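Local coordinates for glycosyltransferase (Streptomyces viridochromogenes, PDB 2IUY), which probably transfers a sugar from a nucleotide-activated donor in avilamycin A biosynthesis, as a UDP-binding retaining glycosyltransferase of family GT4, at residues A[41-46]-A[323-328]; A[142-147]-A[317-322]; A[162-167]-A[230-235]; A[265-270]-A[303-308]. All blocks are in the same frame, centred on the assembly; numbering follows the deposited sequence.

Contact 1 of 4, residues A[41-46]-A[323-328]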
loop_
_atom_site.group_PDB
_atom_site.type_symbol
_atom_site.label_atom_id
_atom_site.label_comp_id
_atom_site.label_asym_id
_atom_site.label_seq_id
_atom_site.Cartn_x
_atom_site.Cartn_y
_atom_site.Cartn_z
ATOM N N ASP A 41 -2.513 -8.816 -10.679
ATOM C CA ASP A 41 -2.900 -10.225 -10.515
ATOM C C ASP A 41 -4.409 -10.330 -10.677
ATOM O O ASP A 41 -4.906 -11.230 -11.343
ATOM C CB ASP A 41 -2.553 -10.724 -9.112
ATOM C CG ASP A 41 -1.073 -10.948 -8.908
ATOM O OD1 ASP A 41 -0.274 -10.734 -9.856
ATOM O OD2 ASP A 41 -0.723 -11.327 -7.765
ATOM N N GLY A 42 -5.141 -9.414 -10.050
ATOM C CA GLY A 42 -6.633 -9.360 -10.210
ATOM C C GLY A 42 -7.084 -9.239 -11.670
ATOM O O GLY A 42 -7.928 -10.031 -12.129
ATOM N N LEU A 43 -6.524 -8.254 -12.383
ATOM C CA LEU A 43 -6.862 -7.942 -13.762
ATOM C C LEU A 43 -6.574 -9.130 -14.700
ATOM O O LEU A 43 -7.367 -9.418 -15.538
ATOM C CB LEU A 43 -6.075 -6.704 -14.237
ATOM C CG LEU A 43 -6.512 -5.383 -13.573
ATOM C CD1 LEU A 43 -5.548 -4.297 -13.891
ATOM C CD2 LEU A 43 -8.004 -5.036 -14.006
ATOM N N LEU A 44 -5.400 -9.753 -14.546
ATOM C CA LEU A 44 -5.003 -10.936 -15.265
ATOM C C LEU A 44 -5.927 -12.114 -14.960
ATOM O O LEU A 44 -6.263 -12.879 -15.862
ATOM C CB LEU A 44 -3.539 -11.281 -14.928
ATOM C CG LEU A 44 -2.435 -10.316 -15.430
ATOM C CD1 LEU A 44 -1.061 -10.714 -14.803
ATOM C CD2 LEU A 44 -2.388 -10.258 -16.993
ATOM N N GLU A 45 -6.322 -12.290 -13.691
ATOM C CA GLU A 45 -7.206 -13.394 -13.327
ATOM C C GLU A 45 -8.569 -13.190 -13.971
ATOM O O GLU A 45 -9.270 -14.163 -14.316
ATOM C CB GLU A 45 -7.388 -13.479 -11.811
ATOM C CG GLU A 45 -7.455 -14.909 -11.263
ATOM C CD GLU A 45 -7.111 -14.963 -9.772
ATOM O OE1 GLU A 45 -5.934 -14.721 -9.404
ATOM O OE2 GLU A 45 -8.011 -15.267 -8.966
ATOM N N LEU A 46 -8.962 -11.930 -14.104
ATOM C CA LEU A 46 -10.222 -11.583 -14.799
ATOM C C LEU A 46 -10.192 -11.721 -16.306
ATOM O O LEU A 46 -11.226 -11.549 -16.931
ATOM C CB LEU A 46 -10.672 -10.163 -14.449
ATOM C CG LEU A 46 -11.088 -9.966 -12.997
ATOM C CD1 LEU A 46 -11.076 -8.509 -12.637
ATOM C CD2 LEU A 46 -12.461 -10.652 -12.661
ATOM N N THR A 323 -11.980 -8.929 -6.393
ATOM C CA THR A 323 -13.033 -7.973 -6.058
ATOM C C THR A 323 -12.632 -6.519 -6.363
ATOM O O THR A 323 -13.435 -5.759 -6.893
ATOM C CB THR A 323 -13.634 -8.092 -4.577
ATOM O OG1 THR A 323 -14.799 -7.248 -4.485
ATOM C CG2 THR A 323 -12.709 -7.539 -3.543
ATOM N N ILE A 324 -11.410 -6.149 -5.987
ATOM C CA ILE A 324 -10.898 -4.797 -6.235
ATOM C C ILE A 324 -10.610 -4.573 -7.717
ATOM O O ILE A 324 -10.958 -3.542 -8.255
ATOM C CB ILE A 324 -9.609 -4.528 -5.449
ATOM C CG1 ILE A 324 -9.903 -4.579 -3.938
ATOM C CG2 ILE A 324 -8.963 -3.150 -5.879
ATOM C CD1 ILE A 324 -11.084 -3.656 -3.503
ATOM N N ALA A 325 -10.001 -5.561 -8.375
ATOM C CA ALA A 325 -9.805 -5.452 -9.818
ATOM C C ALA A 325 -11.130 -5.256 -10.572
ATOM O O ALA A 325 -11.186 -4.502 -11.521
ATOM C CB ALA A 325 -9.016 -6.649 -10.373
ATOM N N GLU A 326 -12.182 -5.965 -10.187
ATOM C CA GLU A 326 -13.447 -5.833 -10.910
ATOM C C GLU A 326 -14.075 -4.480 -10.632
ATOM O O GLU A 326 -14.644 -3.885 -11.495
ATOM C CB GLU A 326 -14.391 -7.057 -10.694
ATOM C CG GLU A 326 -15.098 -7.179 -9.361
ATOM C CD GLU A 326 -15.817 -8.550 -9.172
ATOM O OE1 GLU A 326 -15.774 -9.390 -10.120
ATOM O OE2 GLU A 326 -16.389 -8.782 -8.064
ATOM N N ARG A 327 -13.864 -3.934 -9.444
ATOM C CA ARG A 327 -14.212 -2.539 -9.179
ATOM C C ARG A 327 -13.511 -1.532 -10.088
ATOM O O ARG A 327 -14.158 -0.630 -10.634
ATOM C CB ARG A 327 -14.043 -2.178 -7.676
ATOM C CG ARG A 327 -15.179 -2.803 -6.875
ATOM C CD ARG A 327 -14.881 -2.781 -5.427
ATOM N NE ARG A 327 -14.896 -1.412 -4.873
ATOM C CZ ARG A 327 -14.816 -1.165 -3.564
ATOM N NH1 ARG A 327 -14.742 -2.192 -2.697
ATOM N NH2 ARG A 327 -14.843 0.092 -3.125
ATOM N N TYR A 328 -12.217 -1.688 -10.265
ATOM C CA TYR A 328 -11.531 -0.879 -11.277
ATOM C C TYR A 328 -12.041 -1.017 -12.717
ATOM O O TYR A 328 -12.222 -0.014 -13.375
ATOM C CB TYR A 328 -10.021 -1.118 -11.237
ATOM C CG TYR A 328 -9.376 -0.350 -10.136
ATOM C CD1 TYR A 328 -9.349 1.041 -10.183
ATOM C CD2 TYR A 328 -8.797 -1.005 -9.029
ATOM C CE1 TYR A 328 -8.719 1.779 -9.192
ATOM C CE2 TYR A 328 -8.184 -0.281 -8.016
ATOM C CZ TYR A 328 -8.145 1.116 -8.126
ATOM O OH TYR A 328 -7.576 1.875 -7.159
#
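The methyl group of Ala325 lies at the centre of the contact between residues 41-46 and 323-328. Its CB rests on the main chain of the other helix, 3.5 Å from Gly42 C and 3.6 Å from Leu43 N. Gly42 has no side chain, so the two backbones can come close, with Gly42 CA 5.0 Å from Ala325 CA. Two leucines a helical turn apart complete the first shell. Leu46 CD1 lies against Ala325 CB at 3.6 Å and also meets the backbone at Glu326 N, 3.7 Å away, while Leu43 CD2 makes a looser contact with Ala325 CB at 4.1 Å. Both leucines hold CG beside their own backbone N, anti to the carbonyl carbon (chi1 -69° for Leu43, -67° for Leu46), and this projects one methyl of each at the facing helix. Glu326 takes part with its CB, which touches Leu46 CD1. No hydrogen bond crosses the interface, so it rests on close apolar contact.

Polar links at its margins position the helices. Asp41 OD2 makes a salt bridge to Arg151, and Tyr328 OH is hydrogen-bonded to Ser110 OG. Leu43 also reaches Val50 of strand 49-53 as well as Val329 and Tyr332 farther along helix 321-336, which ties the contact into the buried layer above the N-terminal sheet. The close approach of Gly42 and Ala325 is a local detail of this protein; the return of the C-terminal helix 321-336 to pack on the N-terminal Rossmann-like domain is a feature of the GT-B fold.

Contact 2 of 4, residues A[142-147]-A[317-322]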
loop_
_atom_site.group_PDB
_atom_site.type_symbol
_atom_site.label_atom_id
_atom_site.label_comp_id
_atom_site.label_asym_id
_atom_site.label_seq_id
_atom_site.Cartn_x
_atom_site.Cartn_y
_atom_site.Cartn_z
ATOM N N VAL A 142 -13.913 5.576 -4.579
ATOM C CA VAL A 142 -13.036 5.203 -3.525
ATOM C C VAL A 142 -12.894 3.689 -3.622
ATOM O O VAL A 142 -13.892 2.945 -3.559
ATOM C CB VAL A 142 -13.566 5.665 -2.154
ATOM C CG1 VAL A 142 -12.795 4.997 -1.063
ATOM C CG2 VAL A 142 -13.443 7.181 -2.027
ATOM N N ILE A 143 -11.661 3.242 -3.852
ATOM C CA ILE A 143 -11.417 1.831 -4.057
ATOM C C ILE A 143 -10.162 1.505 -3.275
ATOM O O ILE A 143 -9.108 2.000 -3.612
ATOM C CB ILE A 143 -11.271 1.419 -5.590
ATOM C CG1 ILE A 143 -12.520 1.750 -6.422
ATOM C CG2 ILE A 143 -11.021 -0.055 -5.692
ATOM C CD1 ILE A 143 -12.308 1.534 -7.946
ATOM N N PRO A 144 -10.283 0.706 -2.194
ATOM C CA PRO A 144 -9.131 0.518 -1.297
ATOM C C PRO A 144 -8.058 -0.363 -1.914
ATOM O O PRO A 144 -8.273 -0.934 -3.026
ATOM C CB PRO A 144 -9.788 -0.103 -0.044
ATOM C CG PRO A 144 -10.961 -0.870 -0.579
ATOM C CD PRO A 144 -11.492 0.004 -1.694
ATOM N N ILE A 145 -6.898 -0.444 -1.240
ATOM C CA ILE A 145 -5.755 -1.242 -1.715
ATOM C C ILE A 145 -6.106 -2.735 -1.732
ATOM O O ILE A 145 -6.650 -3.266 -0.745
ATOM C CB ILE A 145 -4.483 -0.973 -0.898
ATOM C CG1 ILE A 145 -3.993 0.491 -1.087
ATOM C CG2 ILE A 145 -3.425 -1.978 -1.201
ATOM C CD1 ILE A 145 -2.935 0.879 -0.043
ATOM N N PRO A 146 -5.835 -3.399 -2.879
ATOM C CA PRO A 146 -6.082 -4.823 -3.052
ATOM C C PRO A 146 -4.934 -5.664 -2.512
ATOM O O PRO A 146 -3.794 -5.195 -2.401
ATOM C CB PRO A 146 -6.126 -4.976 -4.584
ATOM C CG PRO A 146 -5.191 -3.968 -5.105
ATOM C CD PRO A 146 -5.310 -2.783 -4.117
ATOM N N VAL A 147 -5.251 -6.906 -2.210
ATOM C CA VAL A 147 -4.267 -7.842 -1.807
ATOM C C VAL A 147 -4.610 -9.202 -2.473
ATOM O O VAL A 147 -5.764 -9.624 -2.478
ATOM C CB VAL A 147 -4.172 -7.833 -0.237
ATOM C CG1 VAL A 147 -5.358 -8.503 0.493
ATOM C CG2 VAL A 147 -2.860 -8.229 0.190
ATOM N N ARG A 317 -12.648 -10.617 1.732
ATOM C CA ARG A 317 -13.960 -10.006 1.454
ATOM C C ARG A 317 -13.898 -8.521 1.031
ATOM O O ARG A 317 -14.601 -8.114 0.122
ATOM C CB ARG A 317 -14.875 -10.063 2.693
ATOM C CG ARG A 317 -15.720 -11.323 2.857
ATOM C CD ARG A 317 -16.910 -11.072 3.767
ATOM N NE ARG A 317 -16.573 -10.196 4.867
ATOM C CZ ARG A 317 -16.993 -8.950 5.028
ATOM N NH1 ARG A 317 -17.862 -8.391 4.192
ATOM N NH2 ARG A 317 -16.571 -8.280 6.086
ATOM N N LEU A 318 -13.082 -7.717 1.721
ATOM C CA LEU A 318 -13.010 -6.258 1.485
ATOM C C LEU A 318 -11.961 -5.845 0.488
ATOM O O LEU A 318 -12.163 -4.877 -0.286
ATOM C CB LEU A 318 -12.751 -5.518 2.808
ATOM C CG LEU A 318 -13.776 -5.674 3.940
ATOM C CD1 LEU A 318 -13.208 -5.098 5.264
ATOM C CD2 LEU A 318 -15.098 -4.978 3.574
ATOM N N TRP A 319 -10.811 -6.537 0.519
ATOM C CA TRP A 319 -9.672 -6.070 -0.234
ATOM C C TRP A 319 -9.176 -7.116 -1.226
ATOM O O TRP A 319 -8.186 -6.871 -1.883
ATOM C CB TRP A 319 -8.525 -5.594 0.703
ATOM C CG TRP A 319 -9.055 -4.664 1.808
ATOM C CD1 TRP A 319 -9.893 -3.588 1.646
ATOM C CD2 TRP A 319 -8.776 -4.757 3.202
ATOM N NE1 TRP A 319 -10.160 -3.004 2.874
ATOM C CE2 TRP A 319 -9.497 -3.712 3.844
ATOM C CE3 TRP A 319 -7.989 -5.631 3.990
ATOM C CZ2 TRP A 319 -9.469 -3.518 5.237
ATOM C CZ3 TRP A 319 -7.956 -5.428 5.387
ATOM C CH2 TRP A 319 -8.700 -4.374 5.985
ATOM N N GLY A 320 -9.885 -8.243 -1.391
ATOM C CA GLY A 320 -9.354 -9.307 -2.269
ATOM C C GLY A 320 -9.010 -8.788 -3.660
ATOM O O GLY A 320 -9.747 -7.966 -4.221
ATOM N N HIS A 321 -7.908 -9.267 -4.232
ATOM C CA HIS A 321 -7.480 -8.765 -5.552
ATOM C C HIS A 321 -8.520 -8.770 -6.674
ATOM O O HIS A 321 -8.527 -7.851 -7.505
ATOM C CB HIS A 321 -6.168 -9.421 -6.014
ATOM C CG HIS A 321 -6.296 -10.864 -6.420
ATOM N ND1 HIS A 321 -6.815 -11.838 -5.590
ATOM C CD2 HIS A 321 -5.918 -11.501 -7.552
ATOM C CE1 HIS A 321 -6.775 -13.006 -6.203
ATOM N NE2 HIS A 321 -6.231 -12.828 -7.392
ATOM N N VAL A 322 -9.377 -9.798 -6.716
ATOM C CA VAL A 322 -10.330 -9.966 -7.828
ATOM C C VAL A 322 -11.511 -9.032 -7.638
ATOM O O VAL A 322 -11.987 -8.411 -8.610
ATOM C CB VAL A 322 -10.792 -11.494 -7.999
ATOM C CG1 VAL A 322 -12.017 -11.632 -8.905
ATOM C CG2 VAL A 322 -9.643 -12.372 -8.538
#
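Trp319 O, at the end of helix 308-319, accepts the better of the two hydrogen bonds that join this break between two helices to residues 142-147. Val147 N donates to it over 3.0 Å with an N-H...O angle of 150°, approaching from above the carbonyl plane, about 30° out of it. The same oxygen receives a CA-H...O contact from Pro146 CA at 3.2 Å. In return, Val147 O faces His321 N at 2.8 Å, but the bond is bent and weak. His321 opens helix 321-336 and Gly320 is its N-cap, so this N-H has no acceptor one turn earlier within the helix, and the loop carbonyl supplies one from outside. The paired bonds make a single backbone bridge between Val147 and Gly320.

Side chains extend the seam. Pro144 CG meets the edge of the indole at Trp319 CD1, 3.7 Å away and near the ring plane, with the two side chains crossing at about a right angle. Leu318 CB lies over one face of that indole, toward its rim. Ile145 O sits 3.3 Å from Trp319 CB. The backbone puts His321 CB 3.6 Å from Val147 O; chi1 (72°, CG between backbone N and carbonyl carbon) directs the ring, whose polar tip NE2 is satisfied by Glu45 OE1.

The loop is thus held at the kink between helices 308-319 and 321-336. Ile145 and Pro146 touch Val35 of helix 31-45, Ile145 and Val147 reach Thr256 and Val263 of the UDP-site helix 256-263, and Ile143 hydrogen-bonds through its backbone to Tyr125 of strand 123-125.

Contact 3 of 4, residues A[162-167]-A[230-235]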
loop_
_atom_site.group_PDB
_atom_site.type_symbol
_atom_site.label_atom_id
_atom_site.label_comp_id
_atom_site.label_asym_id
_atom_site.label_seq_id
_atom_site.Cartn_x
_atom_site.Cartn_y
_atom_site.Cartn_z
ATOM N N GLU A 162 4.754 -15.761 16.564
ATOM C CA GLU A 162 5.784 -15.336 17.496
ATOM C C GLU A 162 5.195 -14.302 18.458
ATOM O O GLU A 162 4.039 -13.912 18.359
ATOM C CB GLU A 162 7.015 -14.800 16.764
ATOM C CG GLU A 162 7.642 -15.721 15.718
ATOM C CD GLU A 162 8.207 -17.003 16.306
ATOM O OE1 GLU A 162 8.598 -17.004 17.498
ATOM O OE2 GLU A 162 8.262 -18.023 15.580
ATOM N N ASP A 163 5.997 -13.845 19.397
ATOM C CA ASP A 163 5.470 -12.975 20.447
ATOM C C ASP A 163 5.704 -11.534 20.128
ATOM O O ASP A 163 5.197 -10.670 20.830
ATOM C CB ASP A 163 6.084 -13.325 21.801
ATOM C CG ASP A 163 5.373 -14.511 22.471
ATOM O OD1 ASP A 163 4.106 -14.509 22.502
ATOM O OD2 ASP A 163 6.076 -15.428 22.972
ATOM N N PHE A 164 6.471 -11.279 19.063
ATOM C CA PHE A 164 6.884 -9.909 18.709
ATOM C C PHE A 164 5.728 -9.137 18.035
ATOM O O PHE A 164 4.915 -9.746 17.321
ATOM C CB PHE A 164 8.171 -9.915 17.867
ATOM C CG PHE A 164 8.004 -10.458 16.432
ATOM C CD1 PHE A 164 7.550 -9.629 15.381
ATOM C CD2 PHE A 164 8.320 -11.788 16.136
ATOM C CE1 PHE A 164 7.410 -10.117 14.089
ATOM C CE2 PHE A 164 8.162 -12.283 14.851
ATOM C CZ PHE A 164 7.696 -11.453 13.825
ATOM N N LEU A 165 5.651 -7.822 18.289
ATOM C CA LEU A 165 4.799 -6.894 17.485
ATOM C C LEU A 165 5.622 -6.425 16.269
ATOM O O LEU A 165 6.834 -6.636 16.244
ATOM C CB LEU A 165 4.289 -5.728 18.313
ATOM C CG LEU A 165 3.531 -6.097 19.612
ATOM C CD1 LEU A 165 2.952 -4.857 20.374
ATOM C CD2 LEU A 165 2.433 -7.126 19.344
ATOM N N LEU A 166 4.987 -5.883 15.242
ATOM C CA LEU A 166 5.719 -5.651 13.998
ATOM C C LEU A 166 5.380 -4.299 13.426
ATOM O O LEU A 166 4.202 -3.986 13.256
ATOM C CB LEU A 166 5.429 -6.716 12.936
ATOM C CG LEU A 166 6.055 -6.472 11.549
ATOM C CD1 LEU A 166 7.580 -6.627 11.556
ATOM C CD2 LEU A 166 5.456 -7.447 10.507
ATOM N N PHE A 167 6.422 -3.507 13.136
ATOM C CA PHE A 167 6.225 -2.280 12.424
ATOM C C PHE A 167 6.904 -2.464 11.066
ATOM O O PHE A 167 8.060 -2.842 11.010
ATOM C CB PHE A 167 6.811 -1.083 13.207
ATOM C CG PHE A 167 6.817 0.189 12.432
ATOM C CD1 PHE A 167 5.803 1.142 12.614
ATOM C CD2 PHE A 167 7.847 0.453 11.498
ATOM C CE1 PHE A 167 5.811 2.352 11.849
ATOM C CE2 PHE A 167 7.854 1.641 10.750
ATOM C CZ PHE A 167 6.819 2.590 10.947
ATOM N N ALA A 230 3.216 -12.734 8.650
ATOM C CA ALA A 230 2.442 -13.891 9.122
ATOM C C ALA A 230 2.741 -14.285 10.610
ATOM O O ALA A 230 1.866 -14.709 11.343
ATOM C CB ALA A 230 2.772 -15.096 8.203
ATOM N N SER A 231 4.002 -14.207 11.003
ATOM C CA SER A 231 4.439 -14.702 12.299
ATOM C C SER A 231 4.200 -13.653 13.402
ATOM O O SER A 231 4.111 -13.988 14.596
ATOM C CB SER A 231 5.923 -15.113 12.214
ATOM O OG SER A 231 6.760 -14.008 11.916
ATOM N N ALA A 232 4.034 -12.383 13.026
ATOM C CA ALA A 232 3.919 -11.361 14.069
ATOM C C ALA A 232 2.691 -11.575 14.939
ATOM O O ALA A 232 1.635 -11.929 14.442
ATOM C CB ALA A 232 3.916 -9.943 13.461
ATOM N N HIS A 233 2.791 -11.264 16.230
ATOM C CA HIS A 233 1.595 -11.218 17.066
ATOM C C HIS A 233 0.557 -10.173 16.549
ATOM O O HIS A 233 -0.659 -10.422 16.492
ATOM C CB HIS A 233 2.002 -10.995 18.537
ATOM C CG HIS A 233 0.851 -11.050 19.493
ATOM N ND1 HIS A 233 0.513 -12.194 20.180
ATOM C CD2 HIS A 233 -0.071 -10.121 19.840
ATOM C CE1 HIS A 233 -0.564 -11.968 20.916
ATOM N NE2 HIS A 233 -0.946 -10.720 20.722
ATOM N N ALA A 234 1.038 -8.990 16.164
ATOM C CA ALA A 234 0.163 -7.967 15.622
ATOM C C ALA A 234 1.042 -7.027 14.859
ATOM O O ALA A 234 2.235 -6.980 15.101
ATOM C CB ALA A 234 -0.635 -7.180 16.744
ATOM N N VAL A 235 0.432 -6.297 13.926
ATOM C CA VAL A 235 1.129 -5.242 13.186
ATOM C C VAL A 235 0.621 -3.914 13.727
ATOM O O VAL A 235 -0.544 -3.788 14.056
ATOM C CB VAL A 235 0.894 -5.393 11.643
ATOM C CG1 VAL A 235 1.177 -4.078 10.895
ATOM C CG2 VAL A 235 1.771 -6.559 11.096
HETATM O O HOH W 1 1.383 -14.490 18.772
#
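Strands 165-168 and 234-237 are the parallel central neighbours of the C-terminal Rossmann-like sheet, first and fourth in chain order, and this contact brings them together at their N-terminal ends. Phe164, just ahead of the first strand, meets two residues where helix 222-231 gives way to the following turn. From its CB the ring carbon CG is placed in the crowded position between backbone N and carbonyl carbon (chi1 70°), which swings the phenyl group across to them. CD1 comes near Ala232 CB, and CE1 is tighter on that same methyl at 3.6 Å. The ring face receives Ala232 CA as a CH-pi contact, 4.1 Å from the centroid of the Phe164 ring and 29° off the ring normal. At the tip, CZ meets Ser231 OG edge-on at 3.3 Å; that hydroxyl is hydrogen-bonded to Asp227 O within its own helix.

The methyl of Ala232 is shared, since Leu166 CB packs on it too, and Leu166 and Val235 run side by side in the same direction, touching through CD2 and CG2. Main-chain bonds fix the register. Glu162 N donates to Ser231 O at 2.7 Å, almost straight at 174° and in the carbonyl plane. His233 N reaches Phe164 O at 2.8 Å, nearly along the C=O axis. Leu166 N to Ala234 O, 3.0 Å, is bent and weak. At the margin one water joins the segments, donating to Glu162 O at 2.7 Å and lying 2.8 Å from His233 ND1.

Contact 4 of 4, residues A[265-270]-A[303-308]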
loop_
_atom_site.group_PDB
_atom_site.type_symbol
_atom_site.label_atom_id
_atom_site.label_comp_id
_atom_site.label_asym_id
_atom_site.label_seq_id
_atom_site.Cartn_x
_atom_site.Cartn_y
_atom_site.Cartn_z
ATOM N N GLY A 265 -2.980 -13.347 7.992
ATOM C CA GLY A 265 -3.514 -13.832 9.275
ATOM C C GLY A 265 -3.087 -13.055 10.507
ATOM O O GLY A 265 -2.957 -13.632 11.585
ATOM N N THR A 266 -2.828 -11.756 10.356
ATOM C CA THR A 266 -2.269 -10.928 11.433
ATOM C C THR A 266 -3.117 -9.677 11.677
ATOM O O THR A 266 -3.285 -8.836 10.780
ATOM C CB THR A 266 -0.746 -10.576 11.167
ATOM O OG1 THR A 266 -0.001 -11.804 11.114
ATOM C CG2 THR A 266 -0.106 -9.598 12.269
ATOM N N PRO A 267 -3.594 -9.522 12.915
ATOM C CA PRO A 267 -4.460 -8.391 13.236
ATOM C C PRO A 267 -3.615 -7.108 13.342
ATOM O O PRO A 267 -2.378 -7.166 13.351
ATOM C CB PRO A 267 -5.077 -8.804 14.589
ATOM C CG PRO A 267 -3.928 -9.586 15.268
ATOM C CD PRO A 267 -3.272 -10.351 14.110
ATOM N N VAL A 268 -4.286 -5.971 13.448
ATOM C CA VAL A 268 -3.618 -4.685 13.319
ATOM C C VAL A 268 -4.055 -3.790 14.445
ATOM O O VAL A 268 -5.220 -3.674 14.716
ATOM C CB VAL A 268 -3.925 -4.017 11.931
ATOM C CG1 VAL A 268 -3.211 -2.657 11.803
ATOM C CG2 VAL A 268 -3.491 -4.950 10.795
ATOM N N VAL A 269 -3.102 -3.178 15.126
ATOM C CA VAL A 269 -3.409 -2.005 15.945
ATOM C C VAL A 269 -2.986 -0.762 15.153
ATOM O O VAL A 269 -1.868 -0.695 14.708
ATOM C CB VAL A 269 -2.623 -2.022 17.279
ATOM C CG1 VAL A 269 -2.818 -0.665 18.047
ATOM C CG2 VAL A 269 -3.013 -3.218 18.096
ATOM N N GLY A 270 -3.873 0.209 14.980
ATOM C CA GLY A 270 -3.476 1.447 14.349
ATOM C C GLY A 270 -4.081 2.691 15.010
ATOM O O GLY A 270 -4.941 2.602 15.864
ATOM N N ALA A 303 -4.555 -8.105 23.577
ATOM C CA ALA A 303 -5.067 -9.444 23.838
ATOM C C ALA A 303 -6.515 -9.665 23.318
ATOM O O ALA A 303 -6.910 -10.810 23.096
ATOM C CB ALA A 303 -4.922 -9.811 25.323
ATOM N N GLY A 304 -7.284 -8.594 23.103
ATOM C CA GLY A 304 -8.614 -8.711 22.482
ATOM C C GLY A 304 -8.699 -8.698 20.940
ATOM O O GLY A 304 -9.818 -8.737 20.362
ATOM N N LEU A 305 -7.547 -8.624 20.250
ATOM C CA LEU A 305 -7.580 -8.509 18.763
ATOM C C LEU A 305 -8.160 -9.813 18.157
ATOM O O LEU A 305 -8.084 -10.884 18.790
ATOM C CB LEU A 305 -6.188 -8.215 18.161
ATOM C CG LEU A 305 -5.475 -6.869 18.384
ATOM C CD1 LEU A 305 -4.004 -6.984 18.011
ATOM C CD2 LEU A 305 -6.129 -5.732 17.609
ATOM N N PRO A 306 -8.746 -9.712 16.948
ATOM C CA PRO A 306 -9.273 -10.878 16.225
ATOM C C PRO A 306 -8.183 -11.880 15.896
ATOM O O PRO A 306 -6.999 -11.532 15.875
ATOM C CB PRO A 306 -9.905 -10.259 14.988
ATOM C CG PRO A 306 -9.188 -8.965 14.823
ATOM C CD PRO A 306 -8.986 -8.469 16.191
ATOM N N ALA A 307 -8.584 -13.129 15.691
ATOM C CA ALA A 307 -7.664 -14.190 15.366
ATOM C C ALA A 307 -7.421 -14.238 13.859
ATOM O O ALA A 307 -8.133 -13.548 13.078
ATOM C CB ALA A 307 -8.243 -15.560 15.908
ATOM N N SER A 308 -6.463 -15.079 13.446
ATOM C CA SER A 308 -6.040 -15.222 12.039
ATOM C C SER A 308 -7.150 -15.443 11.017
ATOM O O SER A 308 -7.167 -14.797 9.959
ATOM C CB SER A 308 -4.996 -16.330 11.907
ATOM O OG SER A 308 -3.794 -15.910 12.539
#
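A helix-to-strand connection of the C-terminal Rossmann-like domain meets here the loop that leads into helix 308-319. Helix 256-263 ends in a Schellman motif, with Gly265 at positive phi (79°) as its C-prime residue, and Gly265 O is taken by Ser308 OG at 2.6 Å. The hydroxyl donates in the carbonyl plane, on a lone pair, with a C=O...OG angle of 134°. Ser308 CA adds a CA-H...O contact to Gly265 O at 3.5 Å, and Lys161 NZ bonds weakly to this oxygen as well.

Beyond the serine the contact is apolar. Leu305 crosses Pro267 and Val269 at about right angles, its CD1 meeting Pro267 CG at 3.8 Å and Val269 CG2 at 3.9 Å, while CD2 approaches Val268 O at 3.7 Å. Pro267 CB lies 3.6 Å from Pro306 O, so the proline ring is bordered by Leu305 and by the next peptide. The two segments run nearly antiparallel (162° apart) without backbone hydrogen bonds between them. The Schellman-capped helix 256-263 leading into parallel strand 268-270 is an alpha-to-beta connection of the C-terminal Rossmann-like domain of a GT-B fold.

The four contacts fall into two pairs. Contacts 1 and 2 have centres 9 Å apart, share helix 321-336, and touch at Glu45 OE1 and His321 NE2, 2.8 Å apart. Contacts 3 and 4, centres 10 Å apart, lie on neighbouring strands of the C-terminal sheet, linked by Val235 O to Val269 N at 2.8 Å and Val235 N to Pro267 O at 3.0 Å. Between the pairs, contacts 2 and 4 come closest, their nearest atoms about 7 Å apart. The UDP site seen in this protein lies nearby: side chains of Ile145 and Val147 are about 4 Å from those of Thr256 and Glu260 respectively, and Val235 about 4 Å from Val257; contact 1 lies away from it.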